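Local coordinates for sister chromatid cohesion protein (Chaetomium thermophilum, PDB 5T8V) that probably helps load cohesin onto chromatin, this chain being the C-terminal, HEAT-repeat part of the loader Scc2, at residues A642-L647 with I680-A685; S671-I676 with P703-R708. All coordinates share one frame; numbering follows the deposited sequence.

Contact 1. Residues A642-L647 with I680-A685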
# COMPACT_ATOMS: atom_id res chain seq x y z
N ALA A 642 -11.53 -5.12 -11.18
CA ALA A 642 -12.92 -5.03 -11.59
C ALA A 642 -13.11 -4.08 -12.77
O ALA A 642 -14.01 -4.28 -13.59
CB ALA A 642 -13.78 -4.59 -10.41
N ASP A 643 -12.27 -3.05 -12.87
CA ASP A 643 -12.39 -2.05 -13.94
C ASP A 643 -11.02 -1.45 -14.20
O ASP A 643 -10.70 -0.35 -13.75
CB ASP A 643 -13.40 -0.96 -13.57
CG ASP A 643 -13.60 0.05 -14.68
OD1 ASP A 643 -13.37 -0.29 -15.86
OD2 ASP A 643 -14.00 1.20 -14.37
N PRO A 644 -10.16 -2.17 -14.94
CA PRO A 644 -8.79 -1.68 -15.17
C PRO A 644 -8.72 -0.35 -15.90
O PRO A 644 -7.65 0.28 -15.90
CB PRO A 644 -8.15 -2.80 -16.01
CG PRO A 644 -8.97 -4.01 -15.71
CD PRO A 644 -10.37 -3.52 -15.51
N THR A 645 -9.81 0.12 -16.51
CA THR A 645 -9.77 1.37 -17.24
C THR A 645 -9.41 2.55 -16.35
O THR A 645 -9.02 3.61 -16.87
CB THR A 645 -11.11 1.64 -17.94
OG1 THR A 645 -12.12 1.84 -16.95
CG2 THR A 645 -11.49 0.47 -18.83
N ILE A 646 -9.54 2.42 -15.03
CA ILE A 646 -9.16 3.50 -14.13
C ILE A 646 -7.66 3.70 -14.06
O ILE A 646 -7.20 4.67 -13.45
CB ILE A 646 -9.69 3.28 -12.70
CG1 ILE A 646 -9.08 2.01 -12.09
CG2 ILE A 646 -11.22 3.19 -12.71
CD1 ILE A 646 -9.43 1.82 -10.64
N LEU A 647 -6.88 2.81 -14.67
CA LEU A 647 -5.44 2.96 -14.76
C LEU A 647 -5.01 3.72 -16.01
O LEU A 647 -3.81 3.87 -16.25
CB LEU A 647 -4.76 1.59 -14.74
CG LEU A 647 -5.02 0.75 -13.48
CD1 LEU A 647 -4.56 -0.67 -13.70
CD2 LEU A 647 -4.32 1.36 -12.27
N ILE A 680 1.15 -3.03 -13.52
CA ILE A 680 1.88 -3.51 -14.69
C ILE A 680 1.19 -4.73 -15.29
O ILE A 680 1.18 -4.93 -16.51
CB ILE A 680 3.34 -3.81 -14.31
CG1 ILE A 680 4.05 -2.54 -13.85
CG2 ILE A 680 4.09 -4.43 -15.49
CD1 ILE A 680 5.35 -2.79 -13.13
N SER A 681 0.61 -5.57 -14.43
CA SER A 681 -0.06 -6.77 -14.91
C SER A 681 -1.31 -6.43 -15.71
O SER A 681 -1.58 -7.05 -16.74
CB SER A 681 -0.41 -7.68 -13.73
OG SER A 681 -1.15 -8.80 -14.15
N LEU A 682 -2.09 -5.45 -15.25
CA LEU A 682 -3.34 -5.13 -15.92
C LEU A 682 -3.15 -4.25 -17.14
O LEU A 682 -3.93 -4.35 -18.10
CB LEU A 682 -4.30 -4.46 -14.93
CG LEU A 682 -4.84 -5.40 -13.85
CD1 LEU A 682 -5.47 -4.60 -12.73
CD2 LEU A 682 -5.85 -6.37 -14.45
N ARG A 683 -2.14 -3.38 -17.14
CA ARG A 683 -1.85 -2.52 -18.29
C ARG A 683 -0.34 -2.48 -18.50
O ARG A 683 0.36 -1.62 -17.96
CB ARG A 683 -2.43 -1.12 -18.09
CG ARG A 683 -3.96 -1.09 -18.09
CD ARG A 683 -4.54 -1.45 -19.45
NE ARG A 683 -5.92 -1.95 -19.38
CZ ARG A 683 -7.00 -1.20 -19.55
NH1 ARG A 683 -6.90 0.09 -19.81
NH2 ARG A 683 -8.20 -1.76 -19.46
N PRO A 684 0.20 -3.42 -19.29
CA PRO A 684 1.66 -3.46 -19.49
C PRO A 684 2.25 -2.20 -20.07
O PRO A 684 3.47 -2.00 -19.96
CB PRO A 684 1.84 -4.65 -20.44
CG PRO A 684 0.66 -5.52 -20.19
CD PRO A 684 -0.47 -4.59 -19.88
N ALA A 685 1.45 -1.33 -20.70
CA ALA A 685 2.00 -0.08 -21.21
C ALA A 685 2.58 0.77 -20.08
O ALA A 685 3.55 1.50 -20.29
CB ALA A 685 0.92 0.71 -21.95
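Arg683, just past the end of helix 666-682, reaches over to Pro644, the first residue of a single 3-10 turn at 644-647. Its NH2 stands 3.6 Å from CB of Pro644, and the carbonyl O of Pro644 lies over one face of the guanidinium, nearer its rim than its centre. One residue further along the turn, CG2 of Thr645 comes within 4.0 Å of the same NH2, the threonine running alongside the arginine in the same direction. None of these approaches is a hydrogen bond; the charge is met instead by a salt bridge from NH1 to Asp648, directly after the turn. A bend at chi2 (-67°) carries CD of Arg683 away from Leu647, whose CB is 4.4 Å from CG of the arginine. An alanine in place of Arg683 would probably leave Asp648 without this mate and open a gap beside Pro644 and Thr645.

Leu682 supplies the apolar half of the contact. Its CD2 lies 4.1 Å from CG of Pro644, while CD1 of Leu647 rests 4.0 Å from its CB; in both pairs the side chains cross at about a right angle. The turn has bonds of its own: Leu647 N donates to Pro644 O at 2.9 Å, and Thr645 OG1 donates to Asp643 OD1 at 2.7 Å, from above the carboxylate plane. The other oxygen of that carboxylate forms a salt bridge with Arg471 of helix 446-474.

The turn belongs to the loop between helices 628-642 and 652-660. Met640 of the first touches both Leu647 and Leu682, and Val653 and Val654 of the second pack against Leu647, which places the contact where the ends of three helices of the HEAT-repeat array come together.

Contact 2. Residues S671-I676 with P703-R708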
# COMPACT_ATOMS: atom_id res chain seq x y z
N SER A 671 4.64 -2.85 0.16
CA SER A 671 3.37 -3.21 -0.48
C SER A 671 3.13 -2.38 -1.74
O SER A 671 2.58 -2.88 -2.73
CB SER A 671 2.22 -3.04 0.50
OG SER A 671 2.36 -3.91 1.61
N ALA A 672 3.55 -1.11 -1.72
CA ALA A 672 3.46 -0.28 -2.91
C ALA A 672 4.09 -0.97 -4.11
O ALA A 672 3.62 -0.80 -5.24
CB ALA A 672 4.12 1.07 -2.66
N LEU A 673 5.15 -1.74 -3.88
CA LEU A 673 5.71 -2.55 -4.97
C LEU A 673 4.69 -3.56 -5.48
O LEU A 673 4.55 -3.75 -6.69
CB LEU A 673 6.98 -3.25 -4.50
CG LEU A 673 8.14 -2.34 -4.12
CD1 LEU A 673 9.32 -3.17 -3.63
CD2 LEU A 673 8.56 -1.47 -5.28
N GLY A 674 3.96 -4.21 -4.57
CA GLY A 674 2.92 -5.13 -5.00
C GLY A 674 1.89 -4.45 -5.87
O GLY A 674 1.51 -4.96 -6.93
N LEU A 675 1.42 -3.27 -5.44
CA LEU A 675 0.46 -2.54 -6.26
C LEU A 675 1.04 -2.19 -7.63
O LEU A 675 0.37 -2.35 -8.65
CB LEU A 675 0.01 -1.27 -5.54
CG LEU A 675 -0.70 -1.46 -4.20
CD1 LEU A 675 -1.29 -0.13 -3.75
CD2 LEU A 675 -1.79 -2.53 -4.27
N ILE A 676 2.28 -1.71 -7.66
CA ILE A 676 2.94 -1.45 -8.94
C ILE A 676 2.89 -2.69 -9.82
O ILE A 676 2.60 -2.61 -11.02
CB ILE A 676 4.39 -0.98 -8.70
CG1 ILE A 676 4.39 0.43 -8.09
CG2 ILE A 676 5.20 -1.00 -10.00
CD1 ILE A 676 5.76 0.93 -7.67
N PRO A 703 16.08 -3.20 3.97
CA PRO A 703 16.73 -4.28 3.22
C PRO A 703 15.76 -5.29 2.60
O PRO A 703 16.20 -6.13 1.81
CB PRO A 703 17.64 -4.95 4.26
CG PRO A 703 17.01 -4.64 5.56
CD PRO A 703 16.38 -3.28 5.41
N GLY A 704 14.48 -5.23 2.94
CA GLY A 704 13.51 -6.14 2.35
C GLY A 704 12.82 -5.53 1.15
O GLY A 704 12.60 -6.20 0.13
N VAL A 705 12.48 -4.25 1.25
CA VAL A 705 11.86 -3.55 0.13
C VAL A 705 12.79 -3.53 -1.07
O VAL A 705 12.34 -3.61 -2.22
CB VAL A 705 11.44 -2.13 0.56
CG1 VAL A 705 12.65 -1.30 0.96
CG2 VAL A 705 10.66 -1.44 -0.55
N ARG A 706 14.10 -3.43 -0.84
CA ARG A 706 15.05 -3.50 -1.94
C ARG A 706 14.99 -4.86 -2.61
O ARG A 706 14.89 -4.96 -3.84
CB ARG A 706 16.47 -3.21 -1.43
CG ARG A 706 16.72 -1.75 -1.08
CD ARG A 706 18.16 -1.52 -0.64
NE ARG A 706 18.44 -2.11 0.67
CZ ARG A 706 19.59 -1.95 1.33
NH1 ARG A 706 20.57 -1.23 0.81
NH2 ARG A 706 19.75 -2.53 2.51
N LYS A 707 15.05 -5.94 -1.82
CA LYS A 707 14.99 -7.28 -2.37
C LYS A 707 13.73 -7.47 -3.21
O LYS A 707 13.78 -7.99 -4.33
CB LYS A 707 15.05 -8.31 -1.24
CG LYS A 707 16.35 -8.24 -0.43
CD LYS A 707 16.23 -8.91 0.94
CE LYS A 707 16.30 -10.43 0.84
NZ LYS A 707 16.38 -11.06 2.19
N ARG A 708 12.58 -7.05 -2.68
CA ARG A 708 11.33 -7.16 -3.44
C ARG A 708 11.42 -6.37 -4.74
O ARG A 708 11.05 -6.87 -5.81
CB ARG A 708 10.16 -6.68 -2.59
CG ARG A 708 8.83 -6.72 -3.31
CD ARG A 708 7.66 -6.62 -2.35
NE ARG A 708 6.38 -6.86 -3.02
CZ ARG A 708 5.22 -7.02 -2.40
NH1 ARG A 708 5.16 -6.96 -1.07
NH2 ARG A 708 4.12 -7.23 -3.10
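Leu673 and Arg708 run alongside each other, pointing opposite ways, and their flanks make most of the contact. CD1 of Leu673 lies 3.6 Å from CG of Arg708, while farther along the arginine NE comes to 3.9 Å from CB of the leucine. The same CD1 also meets Val705, touching CG2 at 3.8 Å and lying 3.4 Å from the carbonyl O of Val705. Beyond Leu673 the guanidinium reaches the backbone of Gly674, whose N lies over one face of it; NH2 and that N are both donors, so no hydrogen bond forms. With CG anti to the backbone N (chi1 179°), and the chain extended from there to NE, the arginine spans the space between the helices.

The axes of the two segments pass 10.1 Å apart at an angle of 16°, nearly parallel. Between them in sequence comes helix 685-696, and such pairing of helices one removed along the chain is characteristic of the layers of an alpha-solenoid, here one of HEAT repeats.

The polar end of Arg708 is placed by a salt bridge from NH1 to Asp670, one residue before Ser671 on the opposing helix. Farther out, Arg697 touches Leu673 and Asp700 touches Val705, both from the loop that leads into helix 703-719, and Met690, Thr693 and Val694 of helix 685-696 pack against Ile676.

In the fold
Contacts 1 and 2 share helix 666-682, which gives residues 671-676 to contact 2 and its last residues, with Arg683 just beyond them, to contact 1; their centres are about 19 Å apart. Along the chain the segments alternate: 642-647, 671-676, 680-685, 703-708. One helix is thus tied back to the loop after helix 628-642 and forward to helix 703-719, so that each contact links it to a different neighbour in the succession. Contact 1 lies nearer the surface and contact 2 is partly buried. Such overlapping ties between neighbouring helices illustrate how a HEAT-repeat solenoid, without any large central core, holds an extended shape from one helix to the next.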